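Pyruvate carboxylase n-terminal domain (Aquifex aeolicus, PDB 1ULZ) is a biotin carboxylase subunit that combines a Rossmann-like N-terminal region, an ATP-grasp region and a C-terminal biotin carboxylase domain in one chain. Local coordinates at residues N67-V72 / A97-I102; E110-K115 / K263-Y268; I221-R226 / I305-W310. The protein carries 1 engineered substitution. All blocks are in the same frame, centred on the assembly; numbering follows the deposited sequence.

Contact 1: N67-V72 / A97-I102; sequences NLALEV and AGITFI
Ile99 reaches from the loop before strand 100-101 to the flank of helix 62-71, where Ala69 and Leu70 receive it. Its CB is directed at the helix, and only the CG1 branch meets it. CG1 leaves anti to the carbonyl carbon (chi1 -69°), and Ile99 CG1 comes within 4.1 Å of Leu70 CD2. Ile99 CD1, at the end of an extended chain, makes the nearest approach: it lies 3.6 Å from Ala69 CB and 4.0 Å from Leu70 CD2, between a short side chain and a long one. The branch at CG2 makes no close approach to the helix; elsewhere, Ile99 packs on Ile77 of the adjacent strand 76-78.

Ala69 suits its buried place because a single methyl lets CD1 come close to the helix backbone. Leu70, one residue further on and exposed, needs its length, since its CB does not aim at the loop and only the fork of the side chain swings across. There Leu70 CD2 also rests 3.7 Å from Ala97 O, while Leu70 CD1 and Ala97 CB are more loosely paired at 4.4 Å.

Ala97 and Gly98 form the turn out of helix 88-96. Gly98 has a positive phi of 84° and completes a Schellman motif; a CB at these angles would press on the carbonyl oxygen of Ala97, which explains the glycine. From this turn the chain enters strand 100-101, an outermost strand of the parallel Rossmann-like sheet, where Thr100 pairs through its backbone with Asp75 and Ile77. The contact thus ties helix 62-71 to the edge of that sheet. Because only hydrocarbon groups provide the side-chain packing, its stability should depend on shape and on shielding hydrocarbon from water.

Contact 2: E110-K115 / K263-Y268; sequences ELMGDK and KEIGYY
Met112 and Ile265 meet tip to tip, with CE of the methionine 4.1 Å from CD1 of the isoleucine. Beside them, Leu111 CD1 approaches the other branch of Ile265, at a looser 4.3 Å from Ile265 CG2. One beta-branched residue therefore serves two consecutive residues, Leu111 and Met112, a task that suits isoleucine, whose arms diverge at CB. With chi1 at 58°, CG1 of Ile265 takes the crowded position between backbone N and carbonyl carbon, and CG2 stands beside the N. Met112 is flexible enough to fit the partner it finds: its chain bends at chi2 and again at chi3, folding the thioether so that CE faces Ile265.

Segment 263-268 is shaped by the way its helix ends. Ile265 follows directly on helix 248-264, and Gly266, with a positive phi, is the C-prime residue of a Schellman motif; Gly266 N bonds to Lys263 O at 3.0 Å, and Tyr267 N reaches back to the carbonyl of Ala262. This turn belongs to the ATP-grasp region, and it presents Ile265 to a helix that comes shortly after the Rossmann-like sheet in the chain. Glycine is at home here because positive phi costs it little.

On the opposite segment, Lys115 folds back toward the carbonyl of Met112, the residue that touches Ile265, and Lys115 NZ donates to Met112 O at 3.2 Å. NZ approaches the oxygen at a C=O...N angle of 143°, tilted 31° from the carbonyl plane. A long aliphatic chain with a charged end suits this place, since it can span the turn and still deliver a donor. The same ammonium has a long, weak ion pair with Glu287. Helix 115-124 supplies Val121, which touches both Leu111 and Ile265.

Contact 3: I221-R226 / I305-W310; sequences IHLGER and IDIVKW
Next to Leu223, which meets Ile305 and Ile307, the imidazole of His222 has Gly224 CA at its edge, in plane. His222 ND1 accepts from Gly224 N at 3.0 Å, with the donor tilted 16° from the ring plane, and NE2 is bonded to Glu252. Another flat group, the Asp306 carboxylate, is met from above its plane: Lys309 N gives Asp306 OD2 a nearly straight bond (167°) of 3.0 Å. This is N-capping of helix 307-315. The Trp310 indole makes a cation-pi contact with Lys313.

The contact itself is hydrocarbon and fully buried. Leu223, its CG anti to the carbonyl carbon (chi1 -59°), spreads its fork over two isoleucines. Leu223 CD2 lies 3.6 Å from Ile305 CD1. Leu223 and Ile307 reach toward each other tip to tip, Leu223 CD1 coming 3.8 Å from Ile307 CG1. Leucine's two methyls suit a place between two such partners.

The contact joins the antiparallel sheet of the ATP-grasp region, through strand 220-232, to the start of helix 307-315. On neighbouring strand 206-214, Gln211 touches both Leu223 and Ile307, while Thr303 of helix 296-303 also packs on Leu223.

The three contacts pass from the Rossmann-like sheet into the ATP-grasp region. Contact 1 closes before contact 2 opens, and strand 100-101 is followed directly by helix 106-113; their centres are 23 Å apart. Contacts 2 and 3 interlock along the chain, their segments alternating, with centres 18 Å apart and nearest atoms about 5 Å apart. His222 and Glu225 bond to Glu252 and Arg251 of helix 248-264, which leads into 263-268. Contacts 1 and 3, 26 Å apart between centres, do not touch, but Ile102 packs farther along helix 307-315, which begins in contact 3. Of the three, contact 3 alone is reached by the second subunit.

Contact 1: N67-V72 / A97-I102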
# COMPACT_ATOMS: atom_id res chain seq x y z
N ASN A 67 32.35 -1.46 -17.57
CA ASN A 67 32.50 -2.09 -18.87
C ASN A 67 31.22 -2.76 -19.35
O ASN A 67 30.86 -2.64 -20.52
CB ASN A 67 33.64 -3.11 -18.85
CG ASN A 67 35.00 -2.44 -18.80
OD1 ASN A 67 35.12 -1.23 -18.95
ND2 ASN A 67 36.04 -3.24 -18.58
N LEU A 68 30.54 -3.48 -18.46
CA LEU A 68 29.31 -4.15 -18.84
C LEU A 68 28.27 -3.12 -19.29
O LEU A 68 27.65 -3.27 -20.33
CB LEU A 68 28.76 -4.98 -17.66
CG LEU A 68 27.39 -5.65 -17.87
CD1 LEU A 68 27.44 -6.63 -19.02
CD2 LEU A 68 26.97 -6.35 -16.59
N ALA A 69 28.10 -2.06 -18.50
CA ALA A 69 27.14 -1.01 -18.84
C ALA A 69 27.43 -0.51 -20.25
O ALA A 69 26.52 -0.39 -21.08
CB ALA A 69 27.25 0.14 -17.85
N LEU A 70 28.70 -0.23 -20.52
CA LEU A 70 29.11 0.25 -21.84
C LEU A 70 28.84 -0.81 -22.89
O LEU A 70 28.40 -0.50 -24.00
CB LEU A 70 30.60 0.58 -21.83
CG LEU A 70 31.04 1.76 -20.94
CD1 LEU A 70 32.56 1.84 -20.91
CD2 LEU A 70 30.44 3.06 -21.49
N GLU A 71 29.08 -2.07 -22.54
CA GLU A 71 28.86 -3.16 -23.49
C GLU A 71 27.41 -3.31 -23.92
O GLU A 71 27.14 -3.55 -25.10
CB GLU A 71 29.34 -4.49 -22.89
CG GLU A 71 29.17 -5.67 -23.85
CD GLU A 71 29.61 -6.99 -23.24
OE1 GLU A 71 29.58 -8.01 -23.97
OE2 GLU A 71 29.97 -7.02 -22.04
N VAL A 72 26.47 -3.18 -22.99
CA VAL A 72 25.06 -3.34 -23.34
C VAL A 72 24.30 -2.03 -23.55
O VAL A 72 23.07 -2.02 -23.59
CB VAL A 72 24.30 -4.18 -22.28
CG1 VAL A 72 24.93 -5.57 -22.18
CG2 VAL A 72 24.32 -3.48 -20.94
N ALA A 97 33.40 7.87 -18.09
CA ALA A 97 33.03 6.90 -19.11
C ALA A 97 31.76 7.31 -19.84
O ALA A 97 31.30 6.62 -20.75
CB ALA A 97 32.84 5.52 -18.48
N GLY A 98 31.18 8.44 -19.44
CA GLY A 98 29.97 8.90 -20.09
C GLY A 98 28.70 8.28 -19.54
O GLY A 98 27.64 8.37 -20.17
N ILE A 99 28.80 7.65 -18.37
CA ILE A 99 27.65 7.00 -17.73
C ILE A 99 27.06 7.88 -16.63
O ILE A 99 27.79 8.45 -15.81
CB ILE A 99 28.05 5.63 -17.14
CG1 ILE A 99 28.35 4.65 -18.28
CG2 ILE A 99 26.95 5.10 -16.23
CD1 ILE A 99 28.96 3.33 -17.83
N THR A 100 25.74 8.01 -16.60
CA THR A 100 25.08 8.82 -15.59
C THR A 100 24.96 8.09 -14.26
O THR A 100 24.18 7.14 -14.13
CB THR A 100 23.67 9.25 -16.03
OG1 THR A 100 23.76 10.09 -17.19
CG2 THR A 100 22.97 10.03 -14.91
N PHE A 101 25.73 8.53 -13.27
CA PHE A 101 25.66 7.92 -11.95
C PHE A 101 24.44 8.53 -11.28
O PHE A 101 24.33 9.75 -11.15
CB PHE A 101 26.94 8.22 -11.16
CG PHE A 101 26.98 7.61 -9.78
CD1 PHE A 101 26.54 8.33 -8.68
CD2 PHE A 101 27.45 6.32 -9.59
CE1 PHE A 101 26.58 7.77 -7.40
CE2 PHE A 101 27.50 5.75 -8.32
CZ PHE A 101 27.06 6.48 -7.23
N ILE A 102 23.50 7.68 -10.87
CA ILE A 102 22.29 8.16 -10.22
C ILE A 102 22.59 8.42 -8.74
O ILE A 102 22.42 7.55 -7.89
CB ILE A 102 21.14 7.14 -10.38
CG1 ILE A 102 20.83 6.98 -11.87
CG2 ILE A 102 19.90 7.60 -9.62
CD1 ILE A 102 19.72 6.00 -12.17

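Contact 2: E110-K115 / K263-Y268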
# COMPACT_ATOMS: atom_id res chain seq x y z
N GLU A 110 32.78 12.52 -2.09
CA GLU A 110 34.12 12.50 -1.51
C GLU A 110 34.13 13.34 -0.24
O GLU A 110 34.53 12.87 0.82
CB GLU A 110 35.13 13.08 -2.50
CG GLU A 110 36.47 12.40 -2.45
CD GLU A 110 37.62 13.34 -2.75
OE1 GLU A 110 37.46 14.19 -3.65
OE2 GLU A 110 38.68 13.21 -2.10
N LEU A 111 33.67 14.58 -0.35
CA LEU A 111 33.62 15.51 0.78
C LEU A 111 32.92 14.92 1.99
O LEU A 111 33.44 14.94 3.11
CB LEU A 111 32.88 16.79 0.36
CG LEU A 111 33.05 18.10 1.16
CD1 LEU A 111 31.87 19.00 0.86
CD2 LEU A 111 33.12 17.82 2.65
N MET A 112 31.72 14.41 1.76
CA MET A 112 30.91 13.84 2.83
C MET A 112 31.44 12.52 3.36
O MET A 112 31.05 12.09 4.45
CB MET A 112 29.48 13.67 2.34
CG MET A 112 28.82 14.99 1.94
SD MET A 112 28.69 16.14 3.33
CE MET A 112 29.88 17.36 2.90
N GLY A 113 32.32 11.87 2.60
CA GLY A 113 32.88 10.60 3.03
C GLY A 113 33.87 10.81 4.16
O GLY A 113 34.24 9.86 4.87
N ASP A 114 34.32 12.05 4.33
CA ASP A 114 35.27 12.41 5.38
C ASP A 114 34.45 12.96 6.55
O ASP A 114 34.27 14.17 6.68
CB ASP A 114 36.21 13.49 4.86
CG ASP A 114 37.45 13.65 5.72
OD1 ASP A 114 37.34 13.49 6.96
OD2 ASP A 114 38.52 13.94 5.14
N LYS A 115 33.96 12.06 7.39
CA LYS A 115 33.10 12.41 8.52
C LYS A 115 33.53 13.55 9.43
O LYS A 115 32.69 14.35 9.86
CB LYS A 115 32.84 11.16 9.36
CG LYS A 115 32.38 9.98 8.52
CD LYS A 115 31.24 10.39 7.59
CE LYS A 115 30.81 9.23 6.69
NZ LYS A 115 29.63 9.58 5.84
N LYS A 263 22.36 22.99 -0.31
CA LYS A 263 22.58 23.85 -1.46
C LYS A 263 23.99 24.42 -1.46
O LYS A 263 24.62 24.53 -2.52
CB LYS A 263 21.55 24.98 -1.49
CG LYS A 263 20.12 24.51 -1.72
CD LYS A 263 19.11 25.63 -1.56
CE LYS A 263 17.69 25.10 -1.71
NZ LYS A 263 16.65 26.17 -1.66
N GLU A 264 24.48 24.78 -0.28
CA GLU A 264 25.81 25.35 -0.16
C GLU A 264 26.92 24.43 -0.64
O GLU A 264 27.95 24.90 -1.13
CB GLU A 264 26.07 25.79 1.30
CG GLU A 264 27.49 26.27 1.57
CD GLU A 264 27.59 27.18 2.79
OE1 GLU A 264 28.68 27.25 3.41
OE2 GLU A 264 26.58 27.84 3.13
N ILE A 265 26.73 23.12 -0.53
CA ILE A 265 27.75 22.18 -0.99
C ILE A 265 27.45 21.63 -2.38
O ILE A 265 28.14 20.73 -2.86
CB ILE A 265 27.92 20.99 -0.03
CG1 ILE A 265 26.59 20.25 0.14
CG2 ILE A 265 28.43 21.47 1.33
CD1 ILE A 265 26.68 19.11 1.13
N GLY A 266 26.42 22.16 -3.03
CA GLY A 266 26.07 21.70 -4.37
C GLY A 266 25.48 20.29 -4.43
O GLY A 266 25.64 19.58 -5.42
N TYR A 267 24.79 19.88 -3.37
CA TYR A 267 24.21 18.55 -3.33
C TYR A 267 22.95 18.41 -4.18
O TYR A 267 22.09 19.29 -4.17
CB TYR A 267 23.86 18.17 -1.88
CG TYR A 267 23.65 16.68 -1.67
CD1 TYR A 267 22.44 16.07 -1.99
CD2 TYR A 267 24.69 15.87 -1.23
CE1 TYR A 267 22.28 14.69 -1.87
CE2 TYR A 267 24.54 14.51 -1.11
CZ TYR A 267 23.33 13.92 -1.43
OH TYR A 267 23.19 12.56 -1.33
N TYR A 268 22.87 17.33 -4.93
CA TYR A 268 21.67 17.05 -5.72
C TYR A 268 21.34 15.56 -5.66
O TYR A 268 22.19 14.74 -5.30
CB TYR A 268 21.79 17.56 -7.16
CG TYR A 268 22.99 17.12 -7.96
CD1 TYR A 268 23.13 15.81 -8.39
CD2 TYR A 268 23.95 18.05 -8.35
CE1 TYR A 268 24.20 15.43 -9.19
CE2 TYR A 268 25.01 17.68 -9.16
CZ TYR A 268 25.13 16.37 -9.57
OH TYR A 268 26.19 16.01 -10.38

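Contact 3: I221-R226 / I305-W310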
# COMPACT_ATOMS: atom_id res chain seq x y z
N ILE A 221 14.93 20.40 -1.66
CA ILE A 221 13.90 20.38 -0.64
C ILE A 221 14.16 19.25 0.34
O ILE A 221 14.99 18.37 0.09
CB ILE A 221 12.51 20.19 -1.27
CG1 ILE A 221 12.42 18.81 -1.92
CG2 ILE A 221 12.26 21.27 -2.32
CD1 ILE A 221 11.07 18.53 -2.56
N HIS A 222 13.46 19.27 1.47
CA HIS A 222 13.61 18.20 2.45
C HIS A 222 12.24 17.53 2.56
O HIS A 222 11.21 18.17 2.34
CB HIS A 222 14.06 18.76 3.81
CG HIS A 222 13.00 19.52 4.54
ND1 HIS A 222 12.05 18.90 5.32
CD2 HIS A 222 12.72 20.84 4.59
CE1 HIS A 222 11.23 19.81 5.82
NE2 HIS A 222 11.62 21.00 5.39
N LEU A 223 12.24 16.23 2.86
CA LEU A 223 10.98 15.52 3.00
C LEU A 223 10.79 15.12 4.46
O LEU A 223 10.46 13.97 4.77
CB LEU A 223 10.94 14.27 2.11
CG LEU A 223 11.12 14.44 0.60
CD1 LEU A 223 10.53 13.22 -0.11
CD2 LEU A 223 10.43 15.70 0.10
N GLY A 224 11.01 16.07 5.36
CA GLY A 224 10.84 15.80 6.77
C GLY A 224 11.88 14.88 7.37
O GLY A 224 12.86 14.51 6.71
N GLU A 225 11.67 14.50 8.62
CA GLU A 225 12.60 13.65 9.33
C GLU A 225 12.06 12.25 9.63
O GLU A 225 10.87 11.97 9.46
CB GLU A 225 13.02 14.30 10.66
CG GLU A 225 12.02 14.09 11.81
CD GLU A 225 10.73 14.90 11.67
OE1 GLU A 225 10.49 15.50 10.61
OE2 GLU A 225 9.94 14.92 12.64
N ARG A 226 12.97 11.40 10.10
CA ARG A 226 12.65 10.04 10.48
C ARG A 226 13.32 9.75 11.82
O ARG A 226 14.45 10.19 12.07
CB ARG A 226 13.16 9.05 9.42
CG ARG A 226 12.48 9.17 8.06
CD ARG A 226 12.97 8.10 7.09
NE ARG A 226 14.36 8.31 6.68
CZ ARG A 226 14.72 8.84 5.51
NH1 ARG A 226 13.80 9.22 4.64
NH2 ARG A 226 16.01 8.98 5.22
N ILE A 305 5.51 11.31 -1.79
CA ILE A 305 6.50 11.58 -2.83
C ILE A 305 7.37 10.34 -3.09
O ILE A 305 7.96 9.77 -2.17
CB ILE A 305 7.39 12.78 -2.43
CG1 ILE A 305 6.52 14.01 -2.19
CG2 ILE A 305 8.43 13.04 -3.52
CD1 ILE A 305 7.26 15.22 -1.63
N ASP A 306 7.45 9.92 -4.35
CA ASP A 306 8.24 8.76 -4.74
C ASP A 306 9.70 9.18 -4.90
O ASP A 306 10.11 9.76 -5.92
CB ASP A 306 7.66 8.19 -6.05
CG ASP A 306 8.31 6.88 -6.46
OD1 ASP A 306 7.63 6.06 -7.11
OD2 ASP A 306 9.51 6.67 -6.15
N ILE A 307 10.49 8.89 -3.88
CA ILE A 307 11.90 9.27 -3.86
C ILE A 307 12.78 8.59 -4.90
O ILE A 307 13.55 9.26 -5.58
CB ILE A 307 12.50 9.04 -2.45
CG1 ILE A 307 11.74 9.88 -1.42
CG2 ILE A 307 13.98 9.41 -2.45
CD1 ILE A 307 12.13 9.61 0.02
N VAL A 308 12.67 7.27 -5.03
CA VAL A 308 13.49 6.55 -6.00
C VAL A 308 13.21 6.98 -7.45
O VAL A 308 14.15 7.15 -8.23
CB VAL A 308 13.31 5.04 -5.88
CG1 VAL A 308 14.08 4.33 -6.99
CG2 VAL A 308 13.80 4.57 -4.52
N LYS A 309 11.94 7.14 -7.79
CA LYS A 309 11.59 7.56 -9.14
C LYS A 309 12.19 8.95 -9.39
O LYS A 309 12.70 9.22 -10.47
CB LYS A 309 10.07 7.60 -9.34
CG LYS A 309 9.66 7.96 -10.78
CD LYS A 309 8.16 7.82 -11.01
CE LYS A 309 7.71 6.36 -10.91
NZ LYS A 309 6.24 6.21 -11.04
N TRP A 310 12.13 9.81 -8.39
CA TRP A 310 12.69 11.15 -8.53
C TRP A 310 14.21 11.12 -8.71
O TRP A 310 14.77 11.96 -9.39
CB TRP A 310 12.30 12.04 -7.34
CG TRP A 310 11.05 12.83 -7.59
CD1 TRP A 310 9.87 12.75 -6.91
CD2 TRP A 310 10.84 13.82 -8.62
NE1 TRP A 310 8.95 13.62 -7.44
CE2 TRP A 310 9.52 14.29 -8.49
CE3 TRP A 310 11.65 14.35 -9.63
CZ2 TRP A 310 8.98 15.26 -9.33
CZ3 TRP A 310 11.11 15.32 -10.47
CH2 TRP A 310 9.79 15.76 -10.31